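Local coordinates for protein cellobiose 2-epimerase (Spirochaeta thermophila DSM 6192, PDB 5ZIG) that probably catalyses the reversible epimerization of cellobiose to 4-O-beta-D-glucopyranosyl-D-mannose, as a member of the N-acylglucosamine 2-epimerase family, at residues Arg8-Leu11 / Arg12-Ser16; Glu334-Tyr337 / Leu338-Cys342. One frame throughout, in Å; residues are numbered along the deposited sequence.

Contact 1. Residues Arg8-Leu11 / Arg12-Ser16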
loop_
_atom_site.group_PDB
_atom_site.type_symbol
_atom_site.label_atom_id
_atom_site.label_comp_id
_atom_site.label_asym_id
_atom_site.label_seq_id
_atom_site.Cartn_x
_atom_site.Cartn_y
_atom_site.Cartn_z
ATOM N N ARG A 8 -26.865 -8.883 3.987
ATOM C CA ARG A 8 -27.029 -8.380 2.624
ATOM C C ARG A 8 -27.371 -6.895 2.586
ATOM O O ARG A 8 -26.697 -6.149 1.853
ATOM C CB ARG A 8 -28.045 -9.239 1.861
ATOM C CG ARG A 8 -27.356 -10.306 1.044
ATOM C CD ARG A 8 -28.278 -11.101 0.153
ATOM N NE ARG A 8 -27.488 -12.078 -0.577
ATOM C CZ ARG A 8 -27.017 -11.891 -1.806
ATOM N NH1 ARG A 8 -27.263 -10.756 -2.454
ATOM N NH2 ARG A 8 -26.306 -12.846 -2.391
ATOM N N PRO A 9 -28.354 -6.387 3.338
ATOM C CA PRO A 9 -28.557 -4.927 3.321
ATOM C C PRO A 9 -27.369 -4.142 3.880
ATOM O O PRO A 9 -27.099 -3.036 3.399
ATOM C CB PRO A 9 -29.843 -4.730 4.148
ATOM C CG PRO A 9 -30.063 -6.010 4.876
ATOM C CD PRO A 9 -29.403 -7.089 4.101
ATOM N N THR A 10 -26.648 -4.677 4.872
ATOM C CA THR A 10 -25.450 -4.006 5.378
ATOM C C THR A 10 -24.385 -3.867 4.288
ATOM O O THR A 10 -23.762 -2.807 4.144
ATOM C CB THR A 10 -24.881 -4.782 6.568
ATOM O OG1 THR A 10 -25.957 -5.336 7.338
ATOM C CG2 THR A 10 -24.025 -3.885 7.457
ATOM N N LEU A 11 -24.161 -4.935 3.511
ATOM C CA LEU A 11 -23.143 -4.881 2.468
ATOM C C LEU A 11 -23.535 -3.901 1.370
ATOM O O LEU A 11 -22.690 -3.141 0.883
ATOM C CB LEU A 11 -22.904 -6.280 1.891
ATOM C CG LEU A 11 -22.269 -7.295 2.847
ATOM C CD1 LEU A 11 -22.188 -8.681 2.198
ATOM C CD2 LEU A 11 -20.879 -6.835 3.301
ATOM N N ARG A 12 -24.811 -3.903 0.969
ATOM C CA ARG A 12 -25.278 -2.943 -0.032
ATOM C C ARG A 12 -25.082 -1.519 0.456
ATOM O O ARG A 12 -24.744 -0.621 -0.323
ATOM C CB ARG A 12 -26.763 -3.157 -0.341
ATOM C CG ARG A 12 -27.145 -4.538 -0.862
ATOM C CD ARG A 12 -28.471 -4.450 -1.611
ATOM N NE ARG A 12 -29.556 -4.176 -0.667
ATOM C CZ ARG A 12 -30.241 -5.127 -0.054
ATOM N NH1 ARG A 12 -29.945 -6.405 -0.286
ATOM N NH2 ARG A 12 -31.221 -4.810 0.785
ATOM N N GLN A 13 -25.329 -1.292 1.743
ATOM C CA GLN A 13 -25.103 0.025 2.311
ATOM C C GLN A 13 -23.624 0.417 2.196
ATOM O O GLN A 13 -23.295 1.501 1.692
ATOM C CB GLN A 13 -25.596 0.037 3.762
ATOM C CG GLN A 13 -25.485 1.376 4.503
ATOM C CD GLN A 13 -26.009 2.542 3.698
ATOM O OE1 GLN A 13 -26.932 2.395 2.888
ATOM N NE2 GLN A 13 -25.421 3.719 3.914
ATOM N N ILE A 14 -22.723 -0.475 2.616
ATOM C CA ILE A 14 -21.292 -0.153 2.637
ATOM C C ILE A 14 -20.766 0.072 1.225
ATOM O O ILE A 14 -19.969 0.989 0.973
ATOM C CB ILE A 14 -20.515 -1.264 3.364
ATOM C CG1 ILE A 14 -20.870 -1.186 4.849
ATOM C CG2 ILE A 14 -18.957 -1.163 3.081
ATOM C CD1 ILE A 14 -20.496 -2.402 5.648
ATOM N N ARG A 15 -21.212 -0.753 0.284
ATOM C CA ARG A 15 -20.838 -0.569 -1.108
ATOM C C ARG A 15 -21.106 0.862 -1.561
ATOM O O ARG A 15 -20.269 1.487 -2.226
ATOM C CB ARG A 15 -21.605 -1.582 -1.961
ATOM C CG ARG A 15 -21.026 -1.860 -3.290
ATOM C CD ARG A 15 -21.337 -0.777 -4.298
ATOM N NE ARG A 15 -20.787 -1.164 -5.590
ATOM C CZ ARG A 15 -20.498 -0.321 -6.570
ATOM N NH1 ARG A 15 -20.696 0.995 -6.421
ATOM N NH2 ARG A 15 -20.020 -0.812 -7.706
ATOM N N SER A 16 -22.288 1.391 -1.226
ATOM C CA SER A 16 -22.637 2.732 -1.673
ATOM C C SER A 16 -21.779 3.796 -0.990
ATOM O O SER A 16 -21.406 4.785 -1.628
ATOM C CB SER A 16 -24.129 2.986 -1.434
ATOM O OG SER A 16 -24.343 3.393 -0.100
#
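Arg12 is folded back over Arg8 and Pro9 by two torsions: CG stands anti to its own carbonyl carbon (chi1 -59°), and the chain then bends at chi3 (-69°). That bend lays one face of the guanidinium over the backbone where Arg8 joins Pro9, with Arg12 CZ 3.8 Å from Pro9 CA. At the proline end, Arg12 NH2 comes within 3.6 Å of Pro9 CB, a van der Waals touch on the ring. Lower down the same side chain, Arg12 CG presses on Arg8 O at 3.2 Å. The Arg8 chain runs out extended from CG to NE; its NH1 bonds to Leu401 O and lies 5.6 Å from Arg12 NH1.

All of this is built on the first turns of helix 7-31, the opening helix of a chain whose paired helices give the (alpha/alpha)6-barrel of this epimerase family. Four i to i+4 backbone bonds run through the segment; Arg12 N to Arg8 O, 3.1 Å, is nearly straight, as is Arg15 N to Leu11 O at 2.9 Å.

On another side of the helix, Ile14 CD1 makes an apolar touch with Thr10 CG2 at 4.2 Å and also lies against the carbonyl oxygen Thr10 O, 3.6 Å away. Ile14 is buried between two helices, on Ile397 of helix 384-402 and on Cys342 and Trp345 of helix 336-352; Leu11 packs on Ile400. Further along, Arg15 makes a salt bridge to Asp398 of helix 384-402, while Gln13 NE2 bonds to Glu17 one turn on.

Contact 2. Residues Glu334-Tyr337 / Leu338-Cys342; sequences EPRY and LDHAC
Arg336 and His340, one turn apart, make the main side-chain contact here, and it is one of van der Waals packing. The imidazole reaches the arginine chain with NE2 3.6 Å from Arg336 CG, and its CE1 sits over one face of the guanidinium, 3.7 Å from CZ, the two planes 64° apart. Arg336 gets there with CG anti to its backbone N (chi1 -178°) and a bend at chi2. Beneath the imidazole, Arg336 O lies against one ring face, 3.2 Å from His340 CD2. The same ring also meets that of Phe325, the two planes inclined to each other.

Among the backbone bonds, Pro335 O takes Asp339 N in the carbonyl plane at 3.2 Å and, weakly, Leu338 N. His340 N bonds to Arg336 O, so that carbonyl meets both the amide and the ring of one residue. Ala341 N to Tyr337 O, 3.0 Å, is nearly straight at 174°.

The charges meet less closely. Asp339 OD2 is 4.2 Å from Arg336 NH1, too far for a salt bridge, and the side chains cross at about a right angle; the firmer partner of Arg336 is Asp293, which takes NH2 in a salt bridge. With an alanine in place of His340, the imidazole CE1 over the guanidinium is gone, and Arg336 is likely to turn more freely, held chiefly by Asp293, with a gap beside Phe325.

Arg336 to Cys342 lie in the first turns of helix 336-352. His340 packs on Ala289 and Asp293 of helix 275-294, while Tyr337 lies between Met285 of that helix and Ala328 of helix 315-332. Leu338 reaches Leu326 and Tyr329 of helix 315-332, and also Leu7 at the start of helix 7-31.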
loop_
_atom_site.group_PDB
_atom_site.type_symbol
_atom_site.label_atom_id
_atom_site.label_comp_id
_atom_site.label_asym_id
_atom_site.label_seq_id
_atom_site.Cartn_x
_atom_site.Cartn_y
_atom_site.Cartn_z
ATOM N N GLU A 334 -16.130 -17.677 6.243
ATOM C CA GLU A 334 -16.627 -17.533 7.602
ATOM C C GLU A 334 -17.216 -16.139 7.762
ATOM O O GLU A 334 -16.459 -15.158 7.854
ATOM C CB GLU A 334 -15.517 -17.781 8.625
ATOM C CG GLU A 334 -15.125 -19.254 8.731
ATOM C CD GLU A 334 -14.096 -19.514 9.821
ATOM O OE1 GLU A 334 -13.298 -18.593 10.111
ATOM O OE2 GLU A 334 -14.077 -20.641 10.371
ATOM N N PRO A 335 -18.549 -16.004 7.795
ATOM C CA PRO A 335 -19.162 -14.672 7.741
ATOM C C PRO A 335 -18.706 -13.726 8.839
ATOM O O PRO A 335 -18.872 -12.513 8.687
ATOM C CB PRO A 335 -20.664 -14.980 7.865
ATOM C CG PRO A 335 -20.794 -16.363 7.367
ATOM C CD PRO A 335 -19.571 -17.059 7.883
ATOM N N ARG A 336 -18.164 -14.231 9.947
ATOM C CA ARG A 336 -17.692 -13.337 10.999
ATOM C C ARG A 336 -16.620 -12.369 10.499
ATOM O O ARG A 336 -16.478 -11.270 11.054
ATOM C CB ARG A 336 -17.159 -14.157 12.181
ATOM C CG ARG A 336 -16.677 -13.318 13.353
ATOM C CD ARG A 336 -16.952 -13.984 14.685
ATOM N NE ARG A 336 -16.445 -13.176 15.790
ATOM C CZ ARG A 336 -17.073 -12.112 16.284
ATOM N NH1 ARG A 336 -18.239 -11.735 15.771
ATOM N NH2 ARG A 336 -16.537 -11.428 17.289
ATOM N N TYR A 337 -15.874 -12.745 9.461
ATOM C CA TYR A 337 -14.909 -11.814 8.887
ATOM C C TYR A 337 -15.610 -10.608 8.278
ATOM O O TYR A 337 -15.110 -9.482 8.371
ATOM C CB TYR A 337 -14.036 -12.519 7.852
ATOM C CG TYR A 337 -12.976 -13.383 8.480
ATOM C CD1 TYR A 337 -12.019 -12.844 9.328
ATOM C CD2 TYR A 337 -12.935 -14.747 8.227
ATOM C CE1 TYR A 337 -11.047 -13.648 9.923
ATOM C CE2 TYR A 337 -11.984 -15.553 8.811
ATOM C CZ TYR A 337 -11.036 -15.006 9.654
ATOM O OH TYR A 337 -10.085 -15.838 10.221
ATOM N N LEU A 338 -16.792 -10.818 7.694
ATOM C CA LEU A 338 -17.577 -9.700 7.182
ATOM C C LEU A 338 -18.070 -8.799 8.315
ATOM O O LEU A 338 -18.120 -7.573 8.156
ATOM C CB LEU A 338 -18.756 -10.219 6.357
ATOM C CG LEU A 338 -18.429 -10.949 5.050
ATOM C CD1 LEU A 338 -19.688 -11.385 4.309
ATOM C CD2 LEU A 338 -17.531 -10.075 4.157
ATOM N N ASP A 339 -18.463 -9.391 9.453
ATOM C CA ASP A 339 -18.814 -8.595 10.627
ATOM C C ASP A 339 -17.679 -7.640 10.976
ATOM O O ASP A 339 -17.897 -6.450 11.250
ATOM C CB ASP A 339 -19.112 -9.504 11.830
ATOM C CG ASP A 339 -20.362 -10.373 11.646
ATOM O OD1 ASP A 339 -21.288 -9.958 10.928
ATOM O OD2 ASP A 339 -20.417 -11.481 12.223
ATOM N N HIS A 340 -16.458 -8.163 10.952
ATOM C CA HIS A 340 -15.280 -7.381 11.284
ATOM C C HIS A 340 -15.083 -6.240 10.286
ATOM O O HIS A 340 -14.984 -5.073 10.677
ATOM C CB HIS A 340 -14.073 -8.328 11.350
ATOM C CG HIS A 340 -14.124 -9.282 12.515
ATOM N ND1 HIS A 340 -14.627 -8.927 13.754
ATOM C CD2 HIS A 340 -13.732 -10.574 12.631
ATOM C CE1 HIS A 340 -14.529 -9.955 14.581
ATOM N NE2 HIS A 340 -13.986 -10.965 13.925
ATOM N N ALA A 341 -15.064 -6.558 8.987
ATOM C CA ALA A 341 -14.983 -5.529 7.951
ATOM C C ALA A 341 -16.025 -4.434 8.168
ATOM O O ALA A 341 -15.696 -3.246 8.211
ATOM C CB ALA A 341 -15.165 -6.149 6.570
ATOM N N CYS A 342 -17.300 -4.822 8.266
ATOM C CA CYS A 342 -18.351 -3.848 8.545
ATOM C C CYS A 342 -18.012 -3.011 9.773
ATOM O O CYS A 342 -18.168 -1.788 9.754
ATOM C CB CYS A 342 -19.706 -4.550 8.724
ATOM S SG CYS A 342 -20.321 -5.543 7.289
#

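Overall arrangement
Both contacts are local. Each lies in the opening turns of its helix, and the two helices are far apart in sequence, yet the contact centres lie about 13 Å apart and their side chains meet. Cys342 SG of contact 2 packs 3.5 Å from Ile14 CD1 of contact 1, and Leu338 CD1 faces Leu11 CD1 at 4.2 Å, an apolar interface between helices 7-31 and 336-352. Contact 1 is the more superficial, with only Leu11 and Ile14 buried; its Arg8 and Arg15 reach helix 384-402. Contact 2 is deeper, with Tyr337, Leu338, His340 and Ala341 all buried, and its Arg336 turns instead to helix 275-294.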